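Local coordinates for chitin-binding domain 3 protein (Micromonospora aurantiaca ATCC 27029, PDB 5OPF), which is a copper-dependent lytic polysaccharide monooxygenase that probably cleaves crystalline polysaccharides such as cellulose by oxidation, at residues T95-S107 / E151-G165. Sequence-based numbering, arbitrary orientation.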
loop_
_atom_site.group_PDB
_atom_site.type_symbol
_atom_site.label_atom_id
_atom_site.label_comp_id
_atom_site.label_asym_id
_atom_site.label_seq_id
_atom_site.Cartn_x
_atom_site.Cartn_y
_atom_site.Cartn_z
ATOM N N THR A 95 5.310 15.370 3.646
ATOM C CA THR A 95 5.214 16.679 3.012
ATOM C C THR A 95 4.751 16.508 1.569
ATOM O O THR A 95 4.733 15.405 1.028
ATOM C CB THR A 95 6.560 17.426 3.075
ATOM O OG1 THR A 95 7.587 16.637 2.468
ATOM C CG2 THR A 95 6.935 17.719 4.516
ATOM N N ASN A 96 4.377 17.620 0.931
ATOM C CA ASN A 96 3.761 17.517 -0.391
ATOM C C ASN A 96 4.692 16.885 -1.412
ATOM O O ASN A 96 4.247 16.112 -2.265
ATOM C CB ASN A 96 3.282 18.881 -0.860
ATOM C CG ASN A 96 2.190 19.418 0.024
ATOM O OD1 ASN A 96 2.462 20.164 0.973
ATOM N ND2 ASN A 96 0.956 19.008 -0.231
ATOM N N ASN A 97 5.977 17.218 -1.351
ATOM C CA ASN A 97 7.008 16.501 -2.090
ATOM C C ASN A 97 7.566 15.458 -1.140
ATOM O O ASN A 97 8.190 15.807 -0.126
ATOM C CB ASN A 97 8.113 17.455 -2.523
ATOM C CG ASN A 97 7.688 18.348 -3.631
ATOM O OD1 ASN A 97 7.776 17.978 -4.798
ATOM N ND2 ASN A 97 7.223 19.540 -3.286
ATOM N N PHE A 98 7.332 14.187 -1.446
ATOM C CA PHE A 98 7.722 13.111 -0.558
ATOM C C PHE A 98 8.290 11.982 -1.395
ATOM O O PHE A 98 8.335 12.050 -2.627
ATOM C CB PHE A 98 6.570 12.669 0.354
ATOM C CG PHE A 98 5.440 11.979 -0.361
ATOM C CD1 PHE A 98 4.530 12.697 -1.116
ATOM C CD2 PHE A 98 5.281 10.609 -0.260
ATOM C CE1 PHE A 98 3.486 12.070 -1.759
ATOM C CE2 PHE A 98 4.243 9.972 -0.898
ATOM C CZ PHE A 98 3.339 10.699 -1.651
ATOM N N ARG A 99 8.774 10.960 -0.701
ATOM C CA ARG A 99 9.421 9.814 -1.316
ATOM C C ARG A 99 8.770 8.536 -0.817
ATOM O O ARG A 99 8.567 8.372 0.391
ATOM C CB ARG A 99 10.913 9.813 -0.960
ATOM C CG ARG A 99 11.611 11.041 -1.520
ATOM C CD ARG A 99 12.861 11.434 -0.761
ATOM N NE ARG A 99 13.940 10.457 -0.859
ATOM C CZ ARG A 99 14.609 10.165 -1.970
ATOM N NH1 ARG A 99 14.288 10.743 -3.126
ATOM N NH2 ARG A 99 15.599 9.288 -1.927
ATOM N N VAL A 100 8.467 7.629 -1.742
ATOM C CA VAL A 100 7.917 6.320 -1.420
ATOM C C VAL A 100 9.053 5.311 -1.471
ATOM O O VAL A 100 9.669 5.119 -2.527
ATOM C CB VAL A 100 6.808 5.941 -2.415
ATOM C CG1 VAL A 100 6.369 4.493 -2.225
ATOM C CG2 VAL A 100 5.617 6.908 -2.293
ATOM N N LYS A 101 9.344 4.667 -0.341
ATOM C CA LYS A 101 10.368 3.628 -0.282
ATOM C C LYS A 101 9.709 2.275 -0.492
ATOM O O LYS A 101 8.878 1.844 0.326
ATOM C CB LYS A 101 11.107 3.635 1.053
ATOM C CG LYS A 101 12.269 2.650 1.078
ATOM C CD LYS A 101 12.973 2.637 2.430
ATOM C CE LYS A 101 13.965 1.485 2.554
ATOM N NZ LYS A 101 14.675 1.523 3.878
ATOM N N PHE A 102 10.080 1.617 -1.591
ATOM C CA PHE A 102 9.597 0.289 -1.918
ATOM C C PHE A 102 10.674 -0.734 -1.580
ATOM O O PHE A 102 11.823 -0.571 -1.990
ATOM C CB PHE A 102 9.211 0.172 -3.395
ATOM C CG PHE A 102 8.172 -0.860 -3.597
ATOM C CD1 PHE A 102 8.490 -2.207 -3.568
ATOM C CD2 PHE A 102 6.848 -0.491 -3.709
ATOM C CE1 PHE A 102 7.486 -3.159 -3.658
ATOM C CE2 PHE A 102 5.853 -1.424 -3.807
ATOM C CZ PHE A 102 6.163 -2.756 -3.776
ATOM N N PHE A 103 10.307 -1.789 -0.848
ATOM C CA PHE A 103 11.224 -2.861 -0.467
ATOM C C PHE A 103 10.777 -4.162 -1.119
ATOM O O PHE A 103 9.614 -4.561 -0.967
ATOM C CB PHE A 103 11.238 -3.006 1.060
ATOM C CG PHE A 103 12.035 -4.175 1.578
ATOM C CD1 PHE A 103 13.357 -4.374 1.222
ATOM C CD2 PHE A 103 11.436 -5.094 2.432
ATOM C CE1 PHE A 103 14.073 -5.463 1.724
ATOM C CE2 PHE A 103 12.147 -6.175 2.930
ATOM C CZ PHE A 103 13.457 -6.362 2.564
ATOM N N ASP A 104 11.697 -4.808 -1.844
ATOM C CA ASP A 104 11.456 -6.074 -2.541
ATOM C C ASP A 104 12.432 -7.108 -1.991
ATOM O O ASP A 104 13.645 -6.993 -2.187
ATOM C CB ASP A 104 11.641 -5.898 -4.050
ATOM C CG ASP A 104 11.515 -7.195 -4.841
ATOM O OD1 ASP A 104 11.077 -8.213 -4.280
ATOM O OD2 ASP A 104 11.858 -7.152 -6.045
ATOM N N GLN A 105 11.904 -8.117 -1.295
ATOM C CA GLN A 105 12.741 -9.197 -0.779
ATOM C C GLN A 105 13.316 -10.087 -1.874
ATOM O O GLN A 105 14.312 -10.780 -1.634
ATOM C CB GLN A 105 11.916 -10.081 0.147
ATOM C CG GLN A 105 11.439 -9.366 1.383
ATOM C CD GLN A 105 10.403 -10.178 2.132
ATOM O OE1 GLN A 105 9.662 -10.950 1.528
ATOM N NE2 GLN A 105 10.361 -10.034 3.444
ATOM N N ALA A 106 12.687 -10.116 -3.047
ATOM C CA ALA A 106 12.933 -11.137 -4.053
ATOM C C ALA A 106 13.712 -10.658 -5.269
ATOM O O ALA A 106 14.032 -11.487 -6.131
ATOM C CB ALA A 106 11.599 -11.725 -4.522
ATOM N N SER A 107 14.016 -9.365 -5.380
ATOM C CA SER A 107 14.789 -8.830 -6.502
ATOM C C SER A 107 14.139 -9.132 -7.856
ATOM O O SER A 107 14.796 -9.571 -8.803
ATOM C CB SER A 107 16.240 -9.315 -6.450
ATOM O OG SER A 107 16.856 -8.868 -5.245
ATOM N N GLU A 151 19.892 -3.936 0.214
ATOM C CA GLU A 151 19.470 -3.958 1.608
ATOM C C GLU A 151 19.853 -5.296 2.215
ATOM O O GLU A 151 20.316 -6.204 1.522
ATOM C CB GLU A 151 17.950 -3.778 1.735
ATOM C CG GLU A 151 17.399 -2.481 1.157
ATOM C CD GLU A 151 17.606 -1.279 2.067
ATOM O OE1 GLU A 151 18.194 -1.437 3.164
ATOM O OE2 GLU A 151 17.181 -0.163 1.692
ATOM N N VAL A 152 19.658 -5.406 3.527
ATOM C CA VAL A 152 19.604 -6.714 4.166
ATOM C C VAL A 152 18.337 -7.418 3.694
ATOM O O VAL A 152 17.221 -6.898 3.830
ATOM C CB VAL A 152 19.644 -6.585 5.695
ATOM C CG1 VAL A 152 19.511 -7.955 6.354
ATOM C CG2 VAL A 152 20.936 -5.913 6.134
ATOM N N ASP A 153 18.511 -8.599 3.115
ATOM C CA ASP A 153 17.405 -9.487 2.762
ATOM C C ASP A 153 16.516 -8.912 1.670
ATOM O O ASP A 153 15.317 -9.199 1.615
ATOM C CB ASP A 153 16.585 -9.890 3.988
ATOM C CG ASP A 153 17.405 -10.674 4.990
ATOM O OD1 ASP A 153 17.061 -10.665 6.193
ATOM O OD2 ASP A 153 18.409 -11.296 4.572
ATOM N N GLY A 154 17.101 -8.126 0.778
ATOM C CA GLY A 154 16.375 -7.677 -0.401
ATOM C C GLY A 154 17.023 -6.438 -0.993
ATOM O O GLY A 154 18.219 -6.198 -0.815
ATOM N N VAL A 155 16.199 -5.668 -1.700
ATOM C CA VAL A 155 16.620 -4.433 -2.344
ATOM C C VAL A 155 15.501 -3.416 -2.175
ATOM O O VAL A 155 14.348 -3.760 -1.913
ATOM C CB VAL A 155 16.957 -4.648 -3.843
ATOM C CG1 VAL A 155 18.182 -5.544 -3.998
ATOM C CG2 VAL A 155 15.769 -5.237 -4.604
ATOM N N SER A 156 15.841 -2.146 -2.345
ATOM C CA SER A 156 14.846 -1.091 -2.199
ATOM C C SER A 156 15.051 -0.004 -3.240
ATOM O O SER A 156 16.092 0.097 -3.883
ATOM C CB SER A 156 14.873 -0.468 -0.808
ATOM O OG SER A 156 16.087 0.235 -0.587
ATOM N N ILE A 157 14.035 0.834 -3.395
ATOM C CA ILE A 157 14.151 2.000 -4.254
ATOM C C ILE A 157 13.216 3.082 -3.744
ATOM O O ILE A 157 12.165 2.790 -3.160
ATOM C CB ILE A 157 13.888 1.628 -5.731
ATOM C CG1 ILE A 157 14.387 2.754 -6.641
ATOM C CG2 ILE A 157 12.413 1.289 -5.968
ATOM C CD1 ILE A 157 14.567 2.312 -8.080
ATOM N N GLN A 158 13.597 4.338 -3.963
ATOM C CA GLN A 158 12.781 5.483 -3.582
ATOM C C GLN A 158 12.155 6.096 -4.829
ATOM O O GLN A 158 12.860 6.382 -5.800
ATOM C CB GLN A 158 13.625 6.542 -2.868
ATOM C CG GLN A 158 14.315 6.069 -1.587
ATOM C CD GLN A 158 13.479 6.238 -0.331
ATOM O OE1 GLN A 158 12.337 6.689 -0.378
ATOM N NE2 GLN A 158 14.054 5.874 0.805
ATOM N N ILE A 159 10.845 6.317 -4.795
ATOM C CA ILE A 159 10.102 6.924 -5.899
ATOM C C ILE A 159 9.679 8.326 -5.472
ATOM O O ILE A 159 8.859 8.467 -4.551
ATOM C CB ILE A 159 8.869 6.098 -6.290
ATOM C CG1 ILE A 159 9.246 4.661 -6.661
ATOM C CG2 ILE A 159 8.145 6.763 -7.444
ATOM C CD1 ILE A 159 8.837 3.631 -5.656
ATOM N N PRO A 160 10.177 9.374 -6.116
ATOM C CA PRO A 160 9.704 10.729 -5.804
ATOM C C PRO A 160 8.241 10.904 -6.167
ATOM O O PRO A 160 7.761 10.366 -7.165
ATOM C CB PRO A 160 10.592 11.630 -6.674
ATOM C CG PRO A 160 11.761 10.784 -7.038
ATOM C CD PRO A 160 11.245 9.380 -7.125
ATOM N N ALA A 161 7.541 11.691 -5.356
ATOM C CA ALA A 161 6.129 11.960 -5.569
ATOM C C ALA A 161 5.859 13.399 -5.164
ATOM O O ALA A 161 6.433 13.894 -4.187
ATOM C CB ALA A 161 5.260 11.011 -4.737
ATOM N N ASN A 162 5.000 14.084 -5.915
ATOM C CA ASN A 162 4.658 15.472 -5.611
ATOM C C ASN A 162 3.148 15.607 -5.690
ATOM O O ASN A 162 2.568 15.484 -6.775
ATOM C CB ASN A 162 5.329 16.455 -6.568
ATOM C CG ASN A 162 4.985 17.900 -6.236
ATOM O OD1 ASN A 162 4.503 18.189 -5.145
ATOM N ND2 ASN A 162 5.219 18.804 -7.177
ATOM N N ALA A 163 2.519 15.860 -4.543
ATOM C CA ALA A 163 1.066 15.963 -4.429
ATOM C C ALA A 163 0.714 17.380 -3.984
ATOM O O ALA A 163 0.485 17.628 -2.790
ATOM C CB ALA A 163 0.530 14.904 -3.467
ATOM N N PRO A 164 0.644 18.329 -4.919
ATOM C CA PRO A 164 0.400 19.719 -4.539
ATOM C C PRO A 164 -0.982 19.910 -3.948
ATOM O O PRO A 164 -1.959 19.263 -4.342
ATOM C CB PRO A 164 0.518 20.481 -5.866
ATOM C CG PRO A 164 1.193 19.567 -6.799
ATOM C CD PRO A 164 0.862 18.190 -6.369
ATOM N N GLY A 165 -1.054 20.835 -2.998
ATOM C CA GLY A 165 -2.310 21.273 -2.446
ATOM C C GLY A 165 -2.895 20.394 -1.365
ATOM O O GLY A 165 -3.881 20.800 -0.742
HETATM O O HOH W 1 10.825 7.189 1.908
HETATM O O HOH W 2 15.264 -12.330 0.464
#
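A161 sets its CB over one face of the F98 ring, a CH-pi contact 3.8 Å from CB to the ring centroid. The F98 ring reaches it because CG stands between the backbone N and the carbonyl carbon (chi1 69°). A163 CB lies at the edge of the same ring. Further along this buried face, I159 CD1 packs 4.1 Å from F102 CB and also touches V100. Strands 110-118 and 169-178 both cover F98 and V100, and strand 110-118 covers I159, so this face looks into the core of the beta-sandwich characteristic of these monooxygenases. Strands 97-104 and 154-162 run antiparallel, the middle pair of a four-stranded sheet. F98-A161, V100-I159, F102-I157 and D104-V155 are the hydrogen-bonded pairs, each closed by two backbone bonds. D104 lies near the copper, and its OD2 accepts from the backbone N of H108, a copper ligand. On the other face, Q158 bends at chi2 (-89°) and lies between R99 and K101. Its CB sits over one face of the R99 guanidinium, 3.5 Å from NH2, while its amide lies against the K101 chain. A water lies within hydrogen-bonding distance of both Q158 OE1 and R99 O. With an alanine here the amide is gone, and the K101 chain would probably be freer to move and the water would lose one of its partners. K101 NZ makes a long salt bridge of 3.7 Å to E151 OE2. That oxygen also accepts from S156 OG at 2.6 Å, through its anti lone pair. At the far end, N96 ND2 donates to A163 O at 2.9 Å, with the acceptor close to the amide plane.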